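Local atomic coordinates of 5-formaminoimidazole-4-carboxamide-1-(beta)-D-ribofuranosyl 5'-monophosphate synthetase (Methanocaldococcus jannaschii, PDB entry 2R7L), a protein that catalyses the ATP- and formate-dependent formylation of AICAR to FAICAR in purine biosynthesis, without using folates. Residues I168-S171 / T172-Y176; Y211-P215 / L216-V220. All coordinates share one frame; numbering follows the deposited sequence.

Contact 1: I168-S171 / T172-Y176; sequences IASS and TEEFY
The carboxylate of E174 reaches across to the end of the strand, where OE1 accepts the backbone N-H of S170, N to OE1 2.8 Å, on its anti side, the donor lying 35° out of the carboxylate plane. The ring of F175, by contrast, turns from 168-171 and meets F167 edge-to-face, while its CD2 lies over one face of the Y176 ring, near the rim. The setting is a worked example of helix N-capping, in which strand 167-169 passes through a two-residue turn into helix 172-184. S171 is the N-cap: its OG accepts the hydrogen bond from E174 N at 3.1 Å. With OG held between backbone N and carbonyl carbon (chi1 63°), the hydroxyl is turned toward the first turn of the helix. E174 answers one residue before the cap, at S170, and thus differs from the classical capping box, in which the N-cap amide itself would be the donor. E174 CG, anti to its own backbone N (chi1 174°), starts an extended chain that runs alongside A169, bringing CG within 4.0 Å of A169 CB. E174 OE2 has a long, weak ion pair with K178 and lies close to the like charge of E246 of a second subunit. T172 OG1 bonds to the carbonyl oxygen of P146. The regular helical pattern begins with F175 N donating to S171 O at 3.0 Å.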
# COMPACT_ATOMS: atom_id res chain seq x y z
N ILE A 168 9.24 45.34 17.57
CA ILE A 168 10.48 45.00 18.26
C ILE A 168 11.11 46.27 18.84
O ILE A 168 11.12 47.31 18.19
CB ILE A 168 11.49 44.36 17.28
CG1 ILE A 168 10.91 43.07 16.68
CG2 ILE A 168 12.84 44.10 17.98
CD1 ILE A 168 11.67 42.56 15.48
N ALA A 169 11.63 46.17 20.05
CA ALA A 169 12.28 47.31 20.69
C ALA A 169 13.56 46.88 21.37
O ALA A 169 13.65 45.77 21.89
CB ALA A 169 11.33 47.97 21.69
N SER A 170 14.56 47.76 21.38
CA SER A 170 15.80 47.48 22.09
C SER A 170 16.09 48.46 23.23
O SER A 170 17.12 48.37 23.89
CB SER A 170 16.99 47.41 21.12
OG SER A 170 16.99 46.19 20.39
N SER A 171 15.15 49.37 23.48
CA SER A 171 15.25 50.30 24.61
C SER A 171 13.87 50.85 24.97
O SER A 171 12.92 50.73 24.20
CB SER A 171 16.18 51.47 24.28
OG SER A 171 15.68 52.23 23.19
N THR A 172 13.79 51.46 26.15
CA THR A 172 12.56 52.13 26.57
C THR A 172 12.18 53.21 25.57
O THR A 172 11.03 53.31 25.15
CB THR A 172 12.73 52.75 27.97
OG1 THR A 172 13.20 51.75 28.88
CG2 THR A 172 11.40 53.30 28.47
N GLU A 173 13.17 54.01 25.18
CA GLU A 173 12.97 55.07 24.20
C GLU A 173 12.35 54.54 22.91
O GLU A 173 11.37 55.09 22.41
CB GLU A 173 14.31 55.76 23.89
CG GLU A 173 14.24 56.76 22.75
CD GLU A 173 15.56 57.46 22.49
OE1 GLU A 173 16.62 56.92 22.88
OE2 GLU A 173 15.54 58.56 21.89
N GLU A 174 12.93 53.47 22.39
CA GLU A 174 12.43 52.87 21.15
C GLU A 174 11.00 52.37 21.31
O GLU A 174 10.17 52.53 20.41
CB GLU A 174 13.33 51.74 20.68
CG GLU A 174 12.78 51.00 19.49
CD GLU A 174 13.84 50.28 18.70
OE1 GLU A 174 14.72 49.64 19.33
OE2 GLU A 174 13.79 50.35 17.46
N PHE A 175 10.69 51.78 22.46
CA PHE A 175 9.34 51.33 22.73
C PHE A 175 8.31 52.43 22.46
O PHE A 175 7.31 52.19 21.78
CB PHE A 175 9.20 50.82 24.17
CG PHE A 175 7.81 50.38 24.52
CD1 PHE A 175 7.49 49.04 24.60
CD2 PHE A 175 6.81 51.32 24.75
CE1 PHE A 175 6.20 48.63 24.92
CE2 PHE A 175 5.52 50.92 25.06
CZ PHE A 175 5.22 49.58 25.14
N TYR A 176 8.55 53.64 22.98
CA TYR A 176 7.59 54.73 22.83
C TYR A 176 7.60 55.33 21.42
O TYR A 176 6.56 55.72 20.90
CB TYR A 176 7.81 55.83 23.88
CG TYR A 176 7.57 55.36 25.29
CD1 TYR A 176 6.31 55.02 25.73
CD2 TYR A 176 8.62 55.27 26.19
CE1 TYR A 176 6.09 54.59 27.02
CE2 TYR A 176 8.41 54.85 27.49
CZ TYR A 176 7.14 54.50 27.90
OH TYR A 176 6.92 54.08 29.20

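Contact 2: Y211-P215 / L216-V220; sequences YFYSP and LKDEV
The carbonyl oxygen of S214 accepts E219 N at 3.2 Å and, weakly, K217 N. K217 N also donates to S214 OG over 3.0 Å, and that hydroxyl is paired in turn with E346 of helix 339-353. Replacing S214 by an alanine removes this hydroxyl, and would probably cost K217 N the stronger of its two bonds to S214 and leave the E346 carboxylate without this partner. In the other direction S214 N donates to E219 O at 2.8 Å. This turn closes the beta hairpin of strands 205-214 and 219-230 with a G1 beta bulge, D218 and E219 both facing S214; D218 takes the left-handed backbone conformation (phi 48°). Its OD1 lies in the plane of the Y213 ring, at the edge; the modelled approach to Y213 OH is too short to be trusted in detail, but the same oxygen forms a salt bridge with K283. V220, with CG1 anti to its backbone N (chi1 169°), divides its branches between two rings: CG1 meets Y211 CD1 at 3.6 Å, and CG2 comes to the edge of the Y213 ring, 3.9 Å from CD1.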
# COMPACT_ATOMS: atom_id res chain seq x y z
N TYR A 211 2.29 17.33 19.50
CA TYR A 211 2.26 16.11 20.30
C TYR A 211 0.85 15.52 20.31
O TYR A 211 -0.12 16.19 19.95
CB TYR A 211 2.65 16.38 21.76
CG TYR A 211 4.00 17.04 22.01
CD1 TYR A 211 5.07 16.28 22.47
CD2 TYR A 211 4.17 18.41 21.86
CE1 TYR A 211 6.30 16.87 22.73
CE2 TYR A 211 5.40 19.01 22.11
CZ TYR A 211 6.45 18.23 22.56
OH TYR A 211 7.66 18.80 22.81
N PHE A 212 0.74 14.28 20.75
CA PHE A 212 -0.55 13.66 21.02
C PHE A 212 -0.45 12.89 22.33
O PHE A 212 0.40 12.01 22.46
CB PHE A 212 -0.95 12.70 19.89
CG PHE A 212 -2.36 12.17 20.01
CD1 PHE A 212 -3.41 12.84 19.41
CD2 PHE A 212 -2.64 11.02 20.74
CE1 PHE A 212 -4.72 12.36 19.52
CE2 PHE A 212 -3.94 10.54 20.85
CZ PHE A 212 -4.98 11.22 20.24
N TYR A 213 -1.27 13.26 23.31
CA TYR A 213 -1.37 12.46 24.53
C TYR A 213 -2.52 11.47 24.39
O TYR A 213 -3.68 11.86 24.21
CB TYR A 213 -1.58 13.30 25.80
CG TYR A 213 -1.77 12.41 27.02
CD1 TYR A 213 -0.71 11.72 27.57
CD2 TYR A 213 -3.03 12.23 27.59
CE1 TYR A 213 -0.88 10.89 28.67
CE2 TYR A 213 -3.21 11.40 28.68
CZ TYR A 213 -2.13 10.74 29.22
OH TYR A 213 -2.32 9.91 30.32
N SER A 214 -2.19 10.19 24.46
CA SER A 214 -3.19 9.15 24.41
C SER A 214 -3.56 8.74 25.83
O SER A 214 -2.74 8.14 26.52
CB SER A 214 -2.64 7.94 23.67
OG SER A 214 -3.51 6.84 23.84
N PRO A 215 -4.79 9.06 26.26
CA PRO A 215 -5.29 8.68 27.57
C PRO A 215 -5.45 7.16 27.67
O PRO A 215 -5.32 6.60 28.76
CB PRO A 215 -6.67 9.36 27.65
CG PRO A 215 -6.77 10.25 26.47
CD PRO A 215 -5.78 9.80 25.46
N LEU A 216 -5.73 6.51 26.54
CA LEU A 216 -5.85 5.06 26.50
C LEU A 216 -4.51 4.39 26.76
O LEU A 216 -4.43 3.40 27.48
CB LEU A 216 -6.41 4.58 25.16
CG LEU A 216 -7.63 5.28 24.57
CD1 LEU A 216 -8.11 4.54 23.34
CD2 LEU A 216 -8.76 5.43 25.58
N LYS A 217 -3.44 4.94 26.18
CA LYS A 217 -2.11 4.36 26.35
C LYS A 217 -1.30 5.03 27.46
O LYS A 217 -0.22 4.55 27.81
CB LYS A 217 -1.32 4.41 25.04
CG LYS A 217 -1.91 3.57 23.92
CD LYS A 217 -0.91 3.41 22.79
CE LYS A 217 -0.69 4.72 22.05
NZ LYS A 217 0.17 4.53 20.84
N ASP A 218 -1.81 6.14 27.99
CA ASP A 218 -1.06 7.00 28.90
C ASP A 218 0.32 7.30 28.34
O ASP A 218 1.34 6.95 28.94
CB ASP A 218 -0.94 6.36 30.29
CG ASP A 218 -0.37 7.33 31.32
OD1 ASP A 218 -0.68 8.54 31.22
OD2 ASP A 218 0.38 6.88 32.21
N GLU A 219 0.35 7.94 27.18
CA GLU A 219 1.61 8.17 26.49
C GLU A 219 1.55 9.46 25.69
O GLU A 219 0.53 9.80 25.09
CB GLU A 219 1.90 7.00 25.54
CG GLU A 219 3.32 6.95 25.00
CD GLU A 219 3.40 6.20 23.67
OE1 GLU A 219 4.52 5.93 23.20
OE2 GLU A 219 2.33 5.88 23.10
N VAL A 220 2.66 10.20 25.72
CA VAL A 220 2.82 11.40 24.89
C VAL A 220 3.57 11.00 23.62
O VAL A 220 4.67 10.45 23.69
CB VAL A 220 3.62 12.50 25.63
CG1 VAL A 220 4.01 13.62 24.67
CG2 VAL A 220 2.82 13.06 26.80

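How the contacts relate
Followed from the N terminus, the chain reaches contact 1 first, where strand 167-169, outermost in a four-stranded antiparallel sheet, turns into helix 172-184. Helix 190-194 and strand 197-200 come next, the latter returning to that same sheet, before contact 2 closes the turn between strands 205-214 and 219-230, neighbours in a separate five-stranded antiparallel sheet. The two contacts therefore stand in series and neither nest nor cross. They lie on opposite sides of the chain's centre, and the nearest atoms of contact 1 and contact 2 are about 25 Å apart. Both belong to the ATP-grasp part of the chain, one joining strand to helix and the other strand to strand, and each touches a second subunit.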